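Long-range contact in globin III, extracellular (Lumbricus terrestris, PDB 1X9F), which probably carries oxygen as a haem-binding subunit of the earthworm's extracellular haemoglobin, erythrocruorin, here with carbon monoxide bound: residues S29-T41 / A62-N76. Residues are numbered along the deposited sequence; the frame is centred on the assembly and turned at random.
Sequences SKIKIGFGRLLLT and AEGPKFSAHALRILN. With CMO (carbon monoxide), chain S; HEM (protoporphyrin IX containing Fe), chain R.
Gly36 and Ala71 mark the crossing of the two helices: their CA atoms lie 4.9 Å apart, and the axes approach to 8.1 Å at an angle of 94°. This near-perpendicular crossing over a glycine is the B/E helix contact familiar from globins. With no side chain on Gly36, Leu75 can lay CD2 3.5 Å from its CA, while Ala71 CB faces the backbone of Ile33 and Arg37.

On one flank Ile33 meets Leu72 obliquely, CG1 against CG at 3.6 Å. Lys32 passes Leu72 at about a right angle; its extended chain crosses Leu75 obliquely and meets Asn76 at about a right angle, where NZ makes a weak hydrogen bond to OD1 (3.0 Å). Asn76 ND2 donates to Gly70 O and Asp73 of the Globin II chain, and the same Asp73 forms a salt bridge with Lys32 NZ, tying this corner to the subunit interface.

Toward the other end, Arg37 presents its CG in plane at the Phe67 ring edge. Bends at chi2 and chi3 turn its guanidinium so that Ala62 O sits over the centre of one face, 3.9 Å above the plane. Glu63 N lies over the same face and Glu63 CB packs against NH2, while its carboxylate is near only as an opposite charge, OE1 lying well out of the guanidinium plane.

Leu40 reaches the distal haem pocket: CD1 approaches His70 CD2 at 3.6 Å from near the ring plane, and both methyls border the ligand. His70 NE2 gives carbon monoxide O a weak, bent hydrogen bond (123°), and Ile74 CD1 touches the same oxygen. Helix 28-46 thus backs helix 65-83 on its way past the haem, while helix 110-127 packs against Leu39 and Ile74 through Phe116.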
loop_
_atom_site.group_PDB
_atom_site.type_symbol
_atom_site.label_atom_id
_atom_site.label_comp_id
_atom_site.label_asym_id
_atom_site.label_seq_id
_atom_site.Cartn_x
_atom_site.Cartn_y
_atom_site.Cartn_z
ATOM N N SER C 29 -23.382 -21.277 17.315
ATOM C CA SER C 29 -23.869 -21.874 18.561
ATOM C C SER C 29 -22.699 -22.106 19.502
ATOM O O SER C 29 -22.783 -21.804 20.695
ATOM C CB SER C 29 -24.587 -23.202 18.298
ATOM O OG SER C 29 -23.687 -24.147 17.723
ATOM N N LYS C 30 -21.608 -22.635 18.954
ATOM C CA LYS C 30 -20.424 -22.919 19.748
ATOM C C LYS C 30 -19.944 -21.649 20.456
ATOM O O LYS C 30 -19.643 -21.669 21.652
ATOM C CB LYS C 30 -19.319 -23.523 18.874
ATOM C CG LYS C 30 -18.279 -24.331 19.650
ATOM C CD LYS C 30 -18.793 -25.714 20.046
ATOM C CE LYS C 30 -18.816 -26.663 18.856
ATOM N NZ LYS C 30 -19.401 -27.990 19.207
ATOM N N ILE C 31 -19.906 -20.550 19.707
ATOM C CA ILE C 31 -19.474 -19.255 20.214
ATOM C C ILE C 31 -20.476 -18.658 21.193
ATOM O O ILE C 31 -20.078 -18.079 22.204
ATOM C CB ILE C 31 -19.242 -18.286 19.042
ATOM C CG1 ILE C 31 -18.062 -18.766 18.197
ATOM C CG2 ILE C 31 -18.997 -16.859 19.544
ATOM C CD1 ILE C 31 -17.995 -18.144 16.817
ATOM N N LYS C 32 -21.766 -18.792 20.890
ATOM C CA LYS C 32 -22.803 -18.243 21.760
ATOM C C LYS C 32 -22.791 -18.941 23.113
ATOM O O LYS C 32 -22.801 -18.278 24.158
ATOM C CB LYS C 32 -24.187 -18.322 21.102
ATOM C CG LYS C 32 -24.466 -17.213 20.087
ATOM C CD LYS C 32 -25.615 -17.589 19.162
ATOM C CE LYS C 32 -25.985 -16.430 18.212
ATOM N NZ LYS C 32 -27.015 -16.898 17.215
ATOM N N ILE C 33 -22.729 -20.272 23.088
ATOM C CA ILE C 33 -22.674 -21.076 24.309
ATOM C C ILE C 33 -21.433 -20.789 25.162
ATOM O O ILE C 33 -21.548 -20.581 26.368
ATOM C CB ILE C 33 -22.789 -22.580 23.976
ATOM C CG1 ILE C 33 -24.198 -22.899 23.470
ATOM C CG2 ILE C 33 -22.466 -23.435 25.202
ATOM C CD1 ILE C 33 -24.319 -24.269 22.803
ATOM N N GLY C 34 -20.261 -20.762 24.532
ATOM C CA GLY C 34 -19.012 -20.491 25.243
ATOM C C GLY C 34 -19.018 -19.131 25.911
ATOM O O GLY C 34 -18.700 -19.010 27.098
ATOM N N PHE C 35 -19.400 -18.111 25.150
ATOM C CA PHE C 35 -19.381 -16.741 25.638
ATOM C C PHE C 35 -20.420 -16.516 26.739
ATOM O O PHE C 35 -20.093 -15.993 27.805
ATOM C CB PHE C 35 -19.565 -15.759 24.476
ATOM C CG PHE C 35 -19.234 -14.336 24.823
ATOM C CD1 PHE C 35 -18.067 -14.023 25.516
ATOM C CD2 PHE C 35 -20.083 -13.303 24.437
ATOM C CE1 PHE C 35 -17.758 -12.705 25.835
ATOM C CE2 PHE C 35 -19.781 -11.979 24.747
ATOM C CZ PHE C 35 -18.617 -11.680 25.447
ATOM N N GLY C 36 -21.656 -16.939 26.478
ATOM C CA GLY C 36 -22.756 -16.816 27.435
ATOM C C GLY C 36 -22.501 -17.555 28.733
ATOM O O GLY C 36 -22.750 -17.020 29.818
ATOM N N ARG C 37 -22.008 -18.785 28.620
ATOM C CA ARG C 37 -21.589 -19.554 29.786
ATOM C C ARG C 37 -20.548 -18.769 30.594
ATOM O O ARG C 37 -20.700 -18.599 31.806
ATOM C CB ARG C 37 -21.057 -20.923 29.353
ATOM C CG ARG C 37 -20.902 -21.943 30.471
ATOM C CD ARG C 37 -19.470 -22.036 30.985
ATOM N NE ARG C 37 -19.040 -23.418 31.181
ATOM C CZ ARG C 37 -19.086 -24.357 30.240
ATOM N NH1 ARG C 37 -19.571 -24.086 29.022
ATOM N NH2 ARG C 37 -18.658 -25.584 30.513
ATOM N N LEU C 38 -19.517 -18.270 29.914
ATOM C CA LEU C 38 -18.483 -17.477 30.567
ATOM C C LEU C 38 -19.089 -16.291 31.325
ATOM O O LEU C 38 -18.805 -16.102 32.511
ATOM C CB LEU C 38 -17.456 -16.992 29.544
ATOM C CG LEU C 38 -16.456 -15.968 30.091
ATOM C CD1 LEU C 38 -15.088 -16.601 30.285
ATOM C CD2 LEU C 38 -16.373 -14.772 29.159
ATOM N N LEU C 39 -19.932 -15.515 30.642
ATOM C CA LEU C 39 -20.571 -14.341 31.250
ATOM C C LEU C 39 -21.371 -14.660 32.511
ATOM O O LEU C 39 -21.145 -14.050 33.557
ATOM C CB LEU C 39 -21.454 -13.605 30.235
ATOM C CG LEU C 39 -20.767 -13.062 28.977
ATOM C CD1 LEU C 39 -21.801 -12.630 27.945
ATOM C CD2 LEU C 39 -19.794 -11.925 29.291
ATOM N N LEU C 40 -22.300 -15.604 32.418
ATOM C CA LEU C 40 -23.150 -15.924 33.560
ATOM C C LEU C 40 -22.351 -16.567 34.686
ATOM O O LEU C 40 -22.556 -16.251 35.864
ATOM C CB LEU C 40 -24.312 -16.816 33.130
ATOM C CG LEU C 40 -25.285 -16.158 32.150
ATOM C CD1 LEU C 40 -26.315 -17.175 31.682
ATOM C CD2 LEU C 40 -25.983 -14.950 32.783
ATOM N N THR C 41 -21.432 -17.456 34.321
ATOM C CA THR C 41 -20.531 -18.074 35.291
ATOM C C THR C 41 -19.784 -17.023 36.118
ATOM O O THR C 41 -19.724 -17.123 37.348
ATOM C CB THR C 41 -19.556 -19.031 34.569
ATOM O OG1 THR C 41 -20.132 -20.344 34.532
ATOM C CG2 THR C 41 -18.263 -19.238 35.365
ATOM N N ALA C 62 -22.743 -26.243 34.239
ATOM C CA ALA C 62 -22.537 -25.223 33.205
ATOM C C ALA C 62 -22.406 -25.762 31.777
ATOM O O ALA C 62 -22.880 -25.130 30.830
ATOM C CB ALA C 62 -21.334 -24.356 33.557
ATOM N N GLU C 63 -21.766 -26.917 31.628
ATOM C CA GLU C 63 -21.542 -27.506 30.310
ATOM C C GLU C 63 -22.738 -28.327 29.837
ATOM O O GLU C 63 -22.774 -28.766 28.686
ATOM C CB GLU C 63 -20.260 -28.358 30.308
ATOM C CG GLU C 63 -20.287 -29.625 31.171
ATOM C CD GLU C 63 -20.473 -29.362 32.665
ATOM O OE1 GLU C 63 -19.786 -28.471 33.220
ATOM O OE2 GLU C 63 -21.299 -30.061 33.292
ATOM N N GLY C 64 -23.709 -28.529 30.726
ATOM C CA GLY C 64 -24.876 -29.373 30.445
ATOM C C GLY C 64 -25.763 -28.835 29.335
ATOM O O GLY C 64 -25.674 -27.652 28.996
ATOM N N PRO C 65 -26.615 -29.686 28.756
ATOM C CA PRO C 65 -27.543 -29.241 27.707
ATOM C C PRO C 65 -28.543 -28.186 28.190
ATOM O O PRO C 65 -28.886 -27.279 27.431
ATOM C CB PRO C 65 -28.260 -30.532 27.287
ATOM C CG PRO C 65 -28.069 -31.476 28.425
ATOM C CD PRO C 65 -26.746 -31.130 29.036
ATOM N N LYS C 66 -28.988 -28.299 29.439
ATOM C CA LYS C 66 -29.895 -27.324 30.048
ATOM C C LYS C 66 -29.313 -25.916 30.037
ATOM O O LYS C 66 -29.896 -24.996 29.449
ATOM C CB LYS C 66 -30.219 -27.731 31.489
ATOM C CG LYS C 66 -31.420 -28.656 31.644
ATOM C CD LYS C 66 -32.670 -27.871 32.039
ATOM C CE LYS C 66 -33.926 -28.742 32.061
ATOM N NZ LYS C 66 -33.800 -29.944 32.964
ATOM N N PHE C 67 -28.162 -25.758 30.689
ATOM C CA PHE C 67 -27.529 -24.452 30.798
ATOM C C PHE C 67 -27.111 -23.926 29.429
ATOM O O PHE C 67 -27.241 -22.731 29.149
ATOM C CB PHE C 67 -26.351 -24.463 31.780
ATOM C CG PHE C 67 -25.952 -23.090 32.239
ATOM C CD1 PHE C 67 -26.869 -22.276 32.908
ATOM C CD2 PHE C 67 -24.679 -22.593 31.980
ATOM C CE1 PHE C 67 -26.521 -20.993 33.323
ATOM C CE2 PHE C 67 -24.320 -21.312 32.395
ATOM C CZ PHE C 67 -25.243 -20.510 33.068
ATOM N N SER C 68 -26.632 -24.833 28.579
ATOM C CA SER C 68 -26.269 -24.501 27.207
ATOM C C SER C 68 -27.408 -23.823 26.453
ATOM O O SER C 68 -27.209 -22.753 25.876
ATOM C CB SER C 68 -25.801 -25.744 26.448
ATOM O OG SER C 68 -24.489 -26.110 26.834
ATOM N N ALA C 69 -28.591 -24.442 26.458
ATOM C CA ALA C 69 -29.766 -23.861 25.802
ATOM C C ALA C 69 -30.049 -22.467 26.346
ATOM O O ALA C 69 -30.315 -21.526 25.588
ATOM C CB ALA C 69 -30.982 -24.760 25.976
ATOM N N HIS C 70 -29.967 -22.339 27.661
ATOM C CA HIS C 70 -30.204 -21.069 28.291
ATOM C C HIS C 70 -29.208 -20.005 27.822
ATOM O O HIS C 70 -29.581 -18.857 27.579
ATOM C CB HIS C 70 -30.117 -21.241 29.789
ATOM C CG HIS C 70 -30.181 -19.955 30.530
ATOM N ND1 HIS C 70 -31.359 -19.266 30.713
ATOM C CD2 HIS C 70 -29.213 -19.227 31.130
ATOM C CE1 HIS C 70 -31.114 -18.170 31.404
ATOM N NE2 HIS C 70 -29.819 -18.122 31.668
ATOM N N ALA C 71 -27.942 -20.389 27.710
ATOM C CA ALA C 71 -26.905 -19.459 27.292
ATOM C C ALA C 71 -27.174 -18.972 25.872
ATOM O O ALA C 71 -26.977 -17.793 25.574
ATOM C CB ALA C 71 -25.541 -20.104 27.396
ATOM N N LEU C 72 -27.631 -19.878 25.007
ATOM C CA LEU C 72 -28.085 -19.508 23.666
ATOM C C LEU C 72 -29.232 -18.518 23.760
ATOM O O LEU C 72 -29.314 -17.564 22.984
ATOM C CB LEU C 72 -28.551 -20.742 22.887
ATOM C CG LEU C 72 -27.457 -21.676 22.376
ATOM C CD1 LEU C 72 -28.059 -22.981 21.901
ATOM C CD2 LEU C 72 -26.661 -21.019 21.251
ATOM N N ARG C 73 -30.114 -18.757 24.725
ATOM C CA ARG C 73 -31.306 -17.948 24.906
ATOM C C ARG C 73 -30.969 -16.501 25.274
ATOM O O ARG C 73 -31.468 -15.576 24.631
ATOM C CB ARG C 73 -32.229 -18.595 25.938
ATOM C CG ARG C 73 -33.668 -18.724 25.462
ATOM C CD ARG C 73 -34.287 -20.088 25.726
ATOM N NE ARG C 73 -34.102 -20.495 27.115
ATOM C CZ ARG C 73 -33.900 -21.741 27.521
ATOM N NH1 ARG C 73 -33.850 -22.747 26.652
ATOM N NH2 ARG C 73 -33.734 -21.984 28.818
ATOM N N ILE C 74 -30.125 -16.305 26.288
ATOM C CA ILE C 74 -29.693 -14.955 26.673
ATOM C C ILE C 74 -28.886 -14.273 25.575
ATOM O O ILE C 74 -29.028 -13.068 25.340
ATOM C CB ILE C 74 -28.847 -14.951 27.964
ATOM C CG1 ILE C 74 -28.299 -13.533 28.197
ATOM C CG2 ILE C 74 -27.703 -15.968 27.875
ATOM C CD1 ILE C 74 -27.304 -13.370 29.374
ATOM N N LEU C 75 -28.021 -15.045 24.926
ATOM C CA LEU C 75 -27.164 -14.510 23.884
ATOM C C LEU C 75 -27.991 -14.062 22.692
ATOM O O LEU C 75 -27.666 -13.060 22.055
ATOM C CB LEU C 75 -26.128 -15.548 23.444
ATOM C CG LEU C 75 -24.660 -15.116 23.487
ATOM C CD1 LEU C 75 -24.384 -13.879 22.633
ATOM C CD2 LEU C 75 -24.212 -14.881 24.921
ATOM N N ASN C 76 -29.056 -14.802 22.392
ATOM C CA ASN C 76 -29.967 -14.387 21.336
ATOM C C ASN C 76 -30.829 -13.209 21.752
ATOM O O ASN C 76 -31.255 -12.418 20.908
ATOM C CB ASN C 76 -30.801 -15.555 20.819
ATOM C CG ASN C 76 -30.117 -16.289 19.679
ATOM O OD1 ASN C 76 -28.898 -16.200 19.506
ATOM N ND2 ASN C 76 -30.899 -17.014 18.890
HETATM C C CMO S . -30.167 -14.665 31.241
HETATM O O CMO S . -29.040 -15.120 31.319
HETATM C CHA HEM R . -34.023 -15.763 31.405
HETATM C CHB HEM R . -32.253 -12.424 28.280
HETATM C CHC HEM R . -29.413 -10.553 31.779
HETATM C CHD HEM R . -31.454 -13.664 34.985
HETATM C C1A HEM R . -33.738 -15.021 30.161
HETATM C C2A HEM R . -34.321 -15.391 28.950
HETATM C C3A HEM R . -33.817 -14.416 27.978
HETATM C C4A HEM R . -32.963 -13.576 28.834
HETATM C CMA HEM R . -34.093 -14.297 26.500
HETATM C CAA HEM R . -35.256 -16.541 28.684
HETATM C CBA HEM R . -36.686 -16.038 28.634
HETATM C CGA HEM R . -37.564 -17.220 28.321
HETATM O O1A HEM R . -37.677 -17.582 27.130
HETATM O O2A HEM R . -38.142 -17.794 29.267
HETATM C C1B HEM R . -31.287 -11.592 28.989
HETATM C C2B HEM R . -30.566 -10.613 28.314
HETATM C C3B HEM R . -29.782 -10.149 29.318
HETATM C C4B HEM R . -30.072 -10.808 30.493
HETATM C CMB HEM R . -30.616 -10.185 26.865
HETATM C CAB HEM R . -28.926 -9.135 29.164
HETATM C CBB HEM R . -28.121 -8.163 28.647
HETATM C C1C HEM R . -29.733 -11.286 33.016
HETATM C C2C HEM R . -29.085 -11.013 34.209
HETATM C C3C HEM R . -29.688 -11.882 35.080
HETATM C C4C HEM R . -30.602 -12.630 34.375
HETATM C CMC HEM R . -28.017 -9.988 34.495
HETATM C CAC HEM R . -29.335 -12.044 36.512
HETATM C CBC HEM R . -30.085 -11.686 37.637
HETATM C C1D HEM R . -32.383 -14.558 34.277
HETATM C C2D HEM R . -33.034 -15.598 34.937
HETATM C C3D HEM R . -33.783 -16.221 33.963
HETATM C C4D HEM R . -33.471 -15.449 32.737
HETATM C CMD HEM R . -32.946 -15.944 36.406
HETATM C CAD HEM R . -34.691 -17.411 34.106
HETATM C CBD HEM R . -33.832 -18.659 33.953
HETATM C CGD HEM R . -34.771 -19.831 33.970
HETATM O O1D HEM R . -35.049 -20.368 35.063
HETATM O O2D HEM R . -35.238 -20.204 32.877
HETATM N NA HEM R . -32.935 -13.919 30.141
HETATM N NB HEM R . -31.024 -11.761 30.316
HETATM N NC HEM R . -30.680 -12.266 33.082
HETATM N ND HEM R . -32.606 -14.429 32.944
HETATM FE FE HEM R . -31.844 -13.077 31.632
#